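Local coordinates for protein deoxyribodipyrimidine photo-lyase (Oryza sativa Japonica Group, PDB 3UMV) that uses light and a bound FAD to split cyclobutane pyrimidine dimers in UV-damaged DNA back into separate pyrimidines, helping plants survive UV-B, at residues P80-A85 and D427-S432; L90-R95 and L288-I293; A371-H374 and W378-S381. All coordinates share one frame; numbering follows the deposited sequence.

Contact 1 of 3, residues P80-A85 and D427-S432; sequences PFLLSA and DGRDPS. With FAD (flavin-adenine dinucleotide), chain I.
Arg429 sets out with CG anti to its own carbonyl carbon (chi1 -63°), then bends at chi3 (-45°), and this bend delivers its guanidinium to the carbonyl of Leu82 and the methyl of Ala85. The contact joins the two halves of the photolyase fold: 80-85 is a loop of the alpha/beta domain between strand 70-75 and helix 87-106, while 427-432 leads into helix 431-442 beside the flavin. NH1 of Arg429 donates to Leu82 O over 3.0 Å with an N-H...O angle of 144°, from above the carbonyl plane. Ala85 N donates to the same oxygen at 3.1 Å from the opposite face, so two bonds grip Leu82 O. Ala85 CB lies over one guanidinium face, nearer its rim, 3.6 Å from Arg429 NH1. The aliphatic part of the arginine slides past Leu83 in the opposite sense, with Leu83 CB 3.7 Å from Arg429 CG. The backbone N of Arg429 donates to Asp422 OD1. Beyond it, Asp430 caps helix 431-442, its OD1 accepting from Ser432 N at 2.9 Å through the anti lone pair. At the flavin end, Asp427 O accepts a hydrogen bond from FAD N3 at 2.7 Å.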
# COMPACT_ATOMS: atom_id res chain seq x y z
N PRO A 80 4.30 -18.77 4.59
CA PRO A 80 5.18 -17.64 4.93
C PRO A 80 4.52 -16.26 4.81
O PRO A 80 5.25 -15.26 4.88
CB PRO A 80 6.29 -17.77 3.89
CG PRO A 80 5.58 -18.30 2.69
CD PRO A 80 4.60 -19.30 3.25
N PHE A 81 3.21 -16.22 4.63
CA PHE A 81 2.42 -14.97 4.67
C PHE A 81 2.50 -14.16 3.38
O PHE A 81 3.36 -14.38 2.54
CB PHE A 81 2.82 -14.12 5.88
CG PHE A 81 2.79 -14.88 7.18
CD1 PHE A 81 1.59 -15.28 7.73
CD2 PHE A 81 3.96 -15.20 7.85
CE1 PHE A 81 1.54 -15.99 8.93
CE2 PHE A 81 3.93 -15.92 9.05
CZ PHE A 81 2.72 -16.31 9.58
N LEU A 82 1.58 -13.21 3.22
CA LEU A 82 1.55 -12.38 2.02
C LEU A 82 2.87 -11.66 1.80
O LEU A 82 3.27 -10.80 2.60
CB LEU A 82 0.41 -11.38 2.09
CG LEU A 82 0.24 -10.56 0.80
CD1 LEU A 82 0.02 -11.52 -0.37
CD2 LEU A 82 -0.91 -9.58 0.95
N LEU A 83 3.54 -11.99 0.70
CA LEU A 83 4.82 -11.39 0.34
C LEU A 83 5.82 -11.38 1.51
O LEU A 83 6.55 -10.41 1.70
CB LEU A 83 4.62 -9.98 -0.23
CG LEU A 83 3.94 -9.97 -1.61
CD1 LEU A 83 3.43 -8.59 -1.99
CD2 LEU A 83 4.86 -10.54 -2.70
N SER A 84 5.82 -12.46 2.28
CA SER A 84 6.77 -12.63 3.38
C SER A 84 6.66 -11.56 4.47
O SER A 84 7.68 -11.13 5.03
CB SER A 84 8.21 -12.71 2.86
OG SER A 84 8.33 -13.75 1.89
N ALA A 85 5.44 -11.14 4.79
CA ALA A 85 5.21 -10.27 5.93
C ALA A 85 5.94 -10.81 7.16
O ALA A 85 6.00 -12.03 7.38
CB ALA A 85 3.72 -10.15 6.22
N ASP A 427 5.02 0.20 5.44
CA ASP A 427 4.20 0.50 4.27
C ASP A 427 4.62 -0.30 3.02
O ASP A 427 4.17 -0.02 1.90
CB ASP A 427 4.18 2.03 4.01
CG ASP A 427 5.57 2.63 3.78
OD1 ASP A 427 6.51 1.88 3.43
OD2 ASP A 427 5.73 3.86 3.94
N GLY A 428 5.47 -1.30 3.23
CA GLY A 428 6.07 -2.07 2.15
C GLY A 428 5.18 -3.17 1.62
O GLY A 428 4.02 -3.29 2.03
N ARG A 429 5.71 -3.98 0.70
CA ARG A 429 4.91 -5.01 0.02
C ARG A 429 3.70 -4.33 -0.61
O ARG A 429 2.55 -4.70 -0.38
CB ARG A 429 4.50 -6.13 1.00
CG ARG A 429 5.67 -6.93 1.60
CD ARG A 429 5.25 -7.69 2.87
NE ARG A 429 4.46 -6.84 3.75
CZ ARG A 429 3.17 -7.03 4.03
NH1 ARG A 429 2.52 -8.10 3.56
NH2 ARG A 429 2.53 -6.17 4.81
N ASP A 430 3.99 -3.32 -1.44
CA ASP A 430 3.01 -2.36 -1.91
C ASP A 430 3.40 -1.96 -3.33
O ASP A 430 4.57 -1.81 -3.62
CB ASP A 430 3.08 -1.10 -1.02
CG ASP A 430 1.91 -0.15 -1.24
OD1 ASP A 430 1.96 0.68 -2.18
OD2 ASP A 430 0.92 -0.24 -0.48
N PRO A 431 2.42 -1.74 -4.20
CA PRO A 431 2.75 -1.24 -5.54
C PRO A 431 3.74 -0.06 -5.50
O PRO A 431 4.66 0.03 -6.31
CB PRO A 431 1.39 -0.81 -6.08
CG PRO A 431 0.43 -1.75 -5.39
CD PRO A 431 0.96 -1.87 -4.01
N SER A 432 3.54 0.85 -4.55
CA SER A 432 4.41 2.01 -4.44
C SER A 432 5.82 1.68 -3.98
O SER A 432 6.73 2.45 -4.20
CB SER A 432 3.81 3.07 -3.51
OG SER A 432 2.58 3.56 -4.02
PA FAD I . 3.86 11.94 2.36
O1A FAD I . 4.92 12.81 1.76
O2A FAD I . 3.07 12.59 3.46
O5B FAD I . 2.90 11.44 1.18
C5B FAD I . 1.52 11.20 1.38
C4B FAD I . 1.08 9.99 0.56
O4B FAD I . 1.33 10.17 -0.83
C3B FAD I . 1.86 8.74 0.92
O3B FAD I . 1.32 8.11 2.06
C2B FAD I . 1.67 7.91 -0.31
O2B FAD I . 0.37 7.37 -0.32
C1B FAD I . 1.74 8.95 -1.40
N9A FAD I . 3.11 9.06 -1.94
C8A FAD I . 4.09 9.93 -1.55
N7A FAD I . 5.18 9.69 -2.32
C5A FAD I . 4.90 8.67 -3.17
C6A FAD I . 5.62 8.01 -4.17
N6A FAD I . 6.84 8.40 -4.55
N1A FAD I . 5.03 6.99 -4.88
C2A FAD I . 3.73 6.63 -4.61
N3A FAD I . 3.02 7.27 -3.63
C4A FAD I . 3.60 8.28 -2.93
N1 FAD I . 5.63 4.04 -0.57
C2 FAD I . 4.84 3.13 0.06
O2 FAD I . 3.68 3.45 0.32
N3 FAD I . 5.33 1.87 0.37
C4 FAD I . 6.63 1.52 0.06
O4 FAD I . 7.06 0.40 0.34
C4X FAD I . 7.42 2.46 -0.60
N5 FAD I . 8.73 2.18 -0.92
C5X FAD I . 9.50 3.12 -1.59
C6 FAD I . 10.82 2.82 -1.95
C7 FAD I . 11.60 3.76 -2.62
C7M FAD I . 13.01 3.41 -3.00
C8 FAD I . 11.05 5.01 -2.92
C8M FAD I . 11.84 6.07 -3.64
C9 FAD I . 9.75 5.30 -2.55
C9A FAD I . 8.97 4.36 -1.90
N10 FAD I . 7.68 4.66 -1.53
C10 FAD I . 6.92 3.71 -0.90
C1' FAD I . 7.05 6.02 -1.83
C2' FAD I . 7.23 7.08 -0.70
O2' FAD I . 8.58 7.19 -0.21
C3' FAD I . 6.31 6.86 0.51
O3' FAD I . 4.99 6.69 0.07
C4' FAD I . 6.35 8.02 1.51
O4' FAD I . 7.67 8.21 1.98
C5' FAD I . 5.38 7.69 2.65
O5' FAD I . 5.49 8.53 3.78
P FAD I . 4.31 9.57 4.09
O1P FAD I . 2.96 8.87 4.10
O2P FAD I . 4.60 10.27 5.39
O3P FAD I . 4.55 10.55 2.83

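Contact 2 of 3, residues L90-R95 and L288-I293; sequences LGFLLR and LHFGHI
Three aromatic rings, Phe92 from helix 87-106 with Phe290 and His292 from the end of helix 285-290 and the turn after it, form the heart of this buried contact between the alpha/beta domain and the FAD-binding helical part. Phe92 holds CG anti to its backbone nitrogen (chi1 -159°), which carries the ring out from helix 87-106 to both partners. Phe92 and Phe290 meet at a slant: their centroids are 5.4 Å apart, their planes make 34°, and Phe92 CD2 comes to 3.5 Å from Phe290 CE2. The Phe92 and His292 rings are closer to parallel, at 27°, but slid so far that they scarcely overlap. Their touching point is Phe92 CE2 against His292 NE2 at 3.6 Å, with the carbon near the imidazole plane, at its edge.

The aliphatic part is carried by Leu93, whose CB lies 3.8 Å from Phe290 CE1 and whose CD1 adds a looser touch on the same carbon; the leucine and the ring cross at about a right angle. A urea molecule also touches Leu93.

Within 288-293, neighbouring side chains lie over the rings. His289 ND1 sits 3.5 Å above the centre of the Phe290 ring, and Phe290 CB covers the His292 ring toward its rim. Gly291, at positive phi, follows the helix in a Schellman motif; the side chains before and after it, Phe290 and His292, both start toward helix 87-106.

With ring carbons and one leucine making most of the touches, the interface rests largely on dispersion and shape, and His292 ND1 turns to a weak hydrogen bond with Gln48 O, outside the pair.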
# COMPACT_ATOMS: atom_id res chain seq x y z
N LEU A 90 2.71 -8.04 10.25
CA LEU A 90 1.63 -8.91 10.70
C LEU A 90 0.97 -8.36 11.97
O LEU A 90 -0.26 -8.40 12.12
CB LEU A 90 2.16 -10.32 10.92
CG LEU A 90 2.54 -11.06 9.63
CD1 LEU A 90 3.30 -12.35 9.94
CD2 LEU A 90 1.31 -11.36 8.82
N GLY A 91 1.79 -7.82 12.87
CA GLY A 91 1.26 -7.31 14.12
C GLY A 91 0.36 -6.12 13.87
O GLY A 91 -0.72 -6.00 14.46
N PHE A 92 0.80 -5.23 12.99
CA PHE A 92 0.04 -4.03 12.62
C PHE A 92 -1.29 -4.41 11.96
O PHE A 92 -2.34 -3.84 12.28
CB PHE A 92 0.87 -3.15 11.69
CG PHE A 92 0.43 -1.70 11.65
CD1 PHE A 92 0.90 -0.79 12.59
CD2 PHE A 92 -0.44 -1.24 10.66
CE1 PHE A 92 0.51 0.53 12.56
CE2 PHE A 92 -0.83 0.07 10.61
CZ PHE A 92 -0.36 0.98 11.56
N LEU A 93 -1.24 -5.35 11.01
CA LEU A 93 -2.45 -5.76 10.31
C LEU A 93 -3.43 -6.36 11.31
O LEU A 93 -4.60 -5.99 11.34
CB LEU A 93 -2.12 -6.77 9.21
CG LEU A 93 -3.30 -7.33 8.40
CD1 LEU A 93 -2.79 -7.84 7.08
CD2 LEU A 93 -4.03 -8.43 9.15
N LEU A 94 -2.96 -7.30 12.12
CA LEU A 94 -3.88 -8.01 13.01
C LEU A 94 -4.45 -7.15 14.12
O LEU A 94 -5.62 -7.29 14.48
CB LEU A 94 -3.23 -9.28 13.58
CG LEU A 94 -3.06 -10.42 12.57
CD1 LEU A 94 -2.12 -11.46 13.15
CD2 LEU A 94 -4.41 -11.04 12.19
N ARG A 95 -3.62 -6.27 14.70
CA ARG A 95 -4.15 -5.38 15.72
C ARG A 95 -5.17 -4.42 15.11
O ARG A 95 -6.15 -4.06 15.75
CB ARG A 95 -3.02 -4.62 16.43
CG ARG A 95 -2.01 -5.56 17.08
CD ARG A 95 -1.06 -4.83 18.03
NE ARG A 95 0.02 -5.71 18.45
CZ ARG A 95 -0.07 -6.61 19.43
NH1 ARG A 95 -1.19 -6.75 20.12
NH2 ARG A 95 0.98 -7.37 19.72
N LEU A 288 -2.59 3.96 4.80
CA LEU A 288 -3.03 3.83 3.42
C LEU A 288 -2.67 2.45 2.89
O LEU A 288 -3.46 1.84 2.16
CB LEU A 288 -2.37 4.92 2.56
CG LEU A 288 -2.89 6.34 2.81
CD1 LEU A 288 -2.07 7.34 2.01
CD2 LEU A 288 -4.35 6.47 2.48
N HIS A 289 -1.49 1.95 3.26
CA HIS A 289 -1.11 0.62 2.79
C HIS A 289 -2.11 -0.48 3.18
O HIS A 289 -2.46 -1.33 2.36
CB HIS A 289 0.27 0.20 3.28
CG HIS A 289 0.58 -1.20 2.92
ND1 HIS A 289 0.44 -2.25 3.80
CD2 HIS A 289 0.91 -1.75 1.73
CE1 HIS A 289 0.72 -3.39 3.18
NE2 HIS A 289 1.01 -3.11 1.92
N PHE A 290 -2.53 -0.47 4.44
CA PHE A 290 -3.43 -1.48 4.95
C PHE A 290 -4.89 -1.09 4.71
O PHE A 290 -5.80 -1.83 5.05
CB PHE A 290 -3.17 -1.71 6.44
CG PHE A 290 -1.87 -2.39 6.73
CD1 PHE A 290 -1.72 -3.75 6.49
CD2 PHE A 290 -0.78 -1.68 7.22
CE1 PHE A 290 -0.52 -4.39 6.74
CE2 PHE A 290 0.43 -2.31 7.49
CZ PHE A 290 0.56 -3.67 7.25
N GLY A 291 -5.10 0.07 4.10
CA GLY A 291 -6.45 0.55 3.86
C GLY A 291 -7.21 0.90 5.13
O GLY A 291 -8.45 0.88 5.12
N HIS A 292 -6.51 1.24 6.20
CA HIS A 292 -7.17 1.71 7.43
C HIS A 292 -7.86 3.04 7.20
O HIS A 292 -8.80 3.42 7.92
CB HIS A 292 -6.18 1.90 8.57
CG HIS A 292 -5.52 0.64 9.04
ND1 HIS A 292 -6.05 -0.61 8.82
CD2 HIS A 292 -4.38 0.46 9.74
CE1 HIS A 292 -5.24 -1.52 9.33
NE2 HIS A 292 -4.23 -0.89 9.92
N ILE A 293 -7.39 3.77 6.19
CA ILE A 293 -8.01 5.02 5.82
C ILE A 293 -8.05 5.08 4.31
O ILE A 293 -7.13 4.62 3.62
CB ILE A 293 -7.28 6.26 6.40
CG1 ILE A 293 -8.17 7.50 6.29
CG2 ILE A 293 -5.95 6.47 5.70
CD1 ILE A 293 -7.65 8.68 7.10

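Contact 3 of 3, residues A371-H374 and W378-S381; sequences AKTH and WNAS
Trp378 O, the carbonyl of the residue whose indole meets Ala371 and Thr373, accepts a hydrogen bond from Ser381 OG at 2.7 Å. The C=O...O angle is 123° and the hydroxyl lies in the carbonyl plane, on a lone pair, so the serine ties itself back one turn of helix 376-388.

The contact folds the short loop between consecutive helices onto the first turn of helix 376-388. Helix 365-369 ends in a Schellman motif with Ala371 as its C-prime residue, at a positive phi of 59°, and the chain then passes Thr373 to enter helix 376-388. Ala371 and Asn379 have the nearest CA atoms across the two segments, 4.6 Å apart. Ala371 CB rests 3.7 Å from the backbone oxygen Asn379 O, and the Asn379 side chain is folded into the bend beside Ala371 and Thr373.

Against the indole, Thr373 CG2 approaches Trp378 CE3 at 3.9 Å, crossing the side chain at about a right angle, while Ala371 CA sits at the ring edge, 4.2 Å from Trp378 CZ3. With chi1 of -169° the tryptophan extends anti to its backbone nitrogen, turning the benzene rim to the loop. Thr373 OG1 accepts from Asp375 N, and the Asp375 carboxylate accepts from Trp378 N.

Trp378 NE1 is bonded to Trp399 O; its ring lies nearly parallel to that of Trp399 and edge-to-face with that of Trp406. All three are predicted electron-transfer tryptophans. The loop packing on one rim and the N-H bond at the other side of the indole probably limit its rotation, consistent with a fixed geometry for passing electrons between close rings.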
# COMPACT_ATOMS: atom_id res chain seq x y z
N ALA A 371 23.83 -2.12 7.53
CA ALA A 371 24.31 -0.74 7.45
C ALA A 371 25.82 -0.62 7.70
O ALA A 371 26.27 0.20 8.51
CB ALA A 371 23.52 0.16 8.41
N LYS A 372 26.58 -1.44 6.98
CA LYS A 372 28.04 -1.48 7.13
C LYS A 372 28.81 -0.90 5.93
O LYS A 372 29.83 -1.45 5.52
CB LYS A 372 28.50 -2.91 7.40
CG LYS A 372 27.81 -3.60 8.59
CD LYS A 372 28.15 -2.94 9.91
CE LYS A 372 27.56 -3.74 11.08
NZ LYS A 372 27.82 -3.12 12.41
N THR A 373 28.34 0.22 5.39
CA THR A 373 29.04 0.86 4.29
C THR A 373 29.94 2.01 4.76
O THR A 373 29.86 2.44 5.91
CB THR A 373 28.07 1.39 3.24
OG1 THR A 373 27.48 2.62 3.69
CG2 THR A 373 26.99 0.36 2.93
N HIS A 374 30.75 2.50 3.83
CA HIS A 374 31.60 3.67 4.06
C HIS A 374 30.80 4.96 4.16
O HIS A 374 31.34 6.00 4.53
CB HIS A 374 32.59 3.81 2.90
CG HIS A 374 31.93 4.20 1.61
ND1 HIS A 374 31.26 3.29 0.82
CD2 HIS A 374 31.81 5.40 0.99
CE1 HIS A 374 30.77 3.91 -0.24
NE2 HIS A 374 31.09 5.18 -0.17
N TRP A 378 24.06 6.97 4.08
CA TRP A 378 23.35 5.77 3.64
C TRP A 378 23.06 4.87 4.82
O TRP A 378 21.94 4.39 5.00
CB TRP A 378 24.13 5.02 2.56
CG TRP A 378 23.26 3.97 1.94
CD1 TRP A 378 22.47 4.13 0.84
CD2 TRP A 378 23.01 2.64 2.43
NE1 TRP A 378 21.77 2.98 0.59
CE2 TRP A 378 22.08 2.04 1.55
CE3 TRP A 378 23.50 1.89 3.52
CZ2 TRP A 378 21.61 0.74 1.73
CZ3 TRP A 378 23.05 0.59 3.69
CH2 TRP A 378 22.11 0.03 2.79
N ASN A 379 24.08 4.64 5.65
CA ASN A 379 23.87 3.83 6.84
C ASN A 379 22.72 4.34 7.69
O ASN A 379 21.93 3.54 8.20
CB ASN A 379 25.15 3.79 7.70
CG ASN A 379 26.29 3.04 7.06
OD1 ASN A 379 27.44 3.18 7.48
ND2 ASN A 379 26.00 2.24 6.04
N ALA A 380 22.62 5.66 7.85
CA ALA A 380 21.54 6.27 8.63
C ALA A 380 20.18 5.97 8.03
O ALA A 380 19.24 5.65 8.74
CB ALA A 380 21.77 7.82 8.77
N SER A 381 20.07 6.06 6.71
CA SER A 381 18.80 5.80 6.04
C SER A 381 18.40 4.34 6.22
O SER A 381 17.24 4.04 6.51
CB SER A 381 18.85 6.20 4.56
OG SER A 381 19.68 5.36 3.79

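In the fold
Contacts 1 and 2 join the alpha/beta domain to the FAD-binding helical part close to the centre of the molecule, their own centres about 9 and 10 Å from it, and contact 2 is nested within the loop that contact 1 closes. They touch: His289 NE2 probably hydrogen-bonds to Arg429 O, and Phe81 packs on Leu90. Contact 2 is fully buried and aromatic, whereas contact 1 is only partly buried and hinges on an arginine-to-carbonyl bond, reaching the flavin through Asp427. Contact 3, centred about 26 Å out, touches neither and links successive helices. There a buried alanine and a partly exposed threonine pack on a buried indole rim, alongside hydrogen bonds within and at the start of one helix.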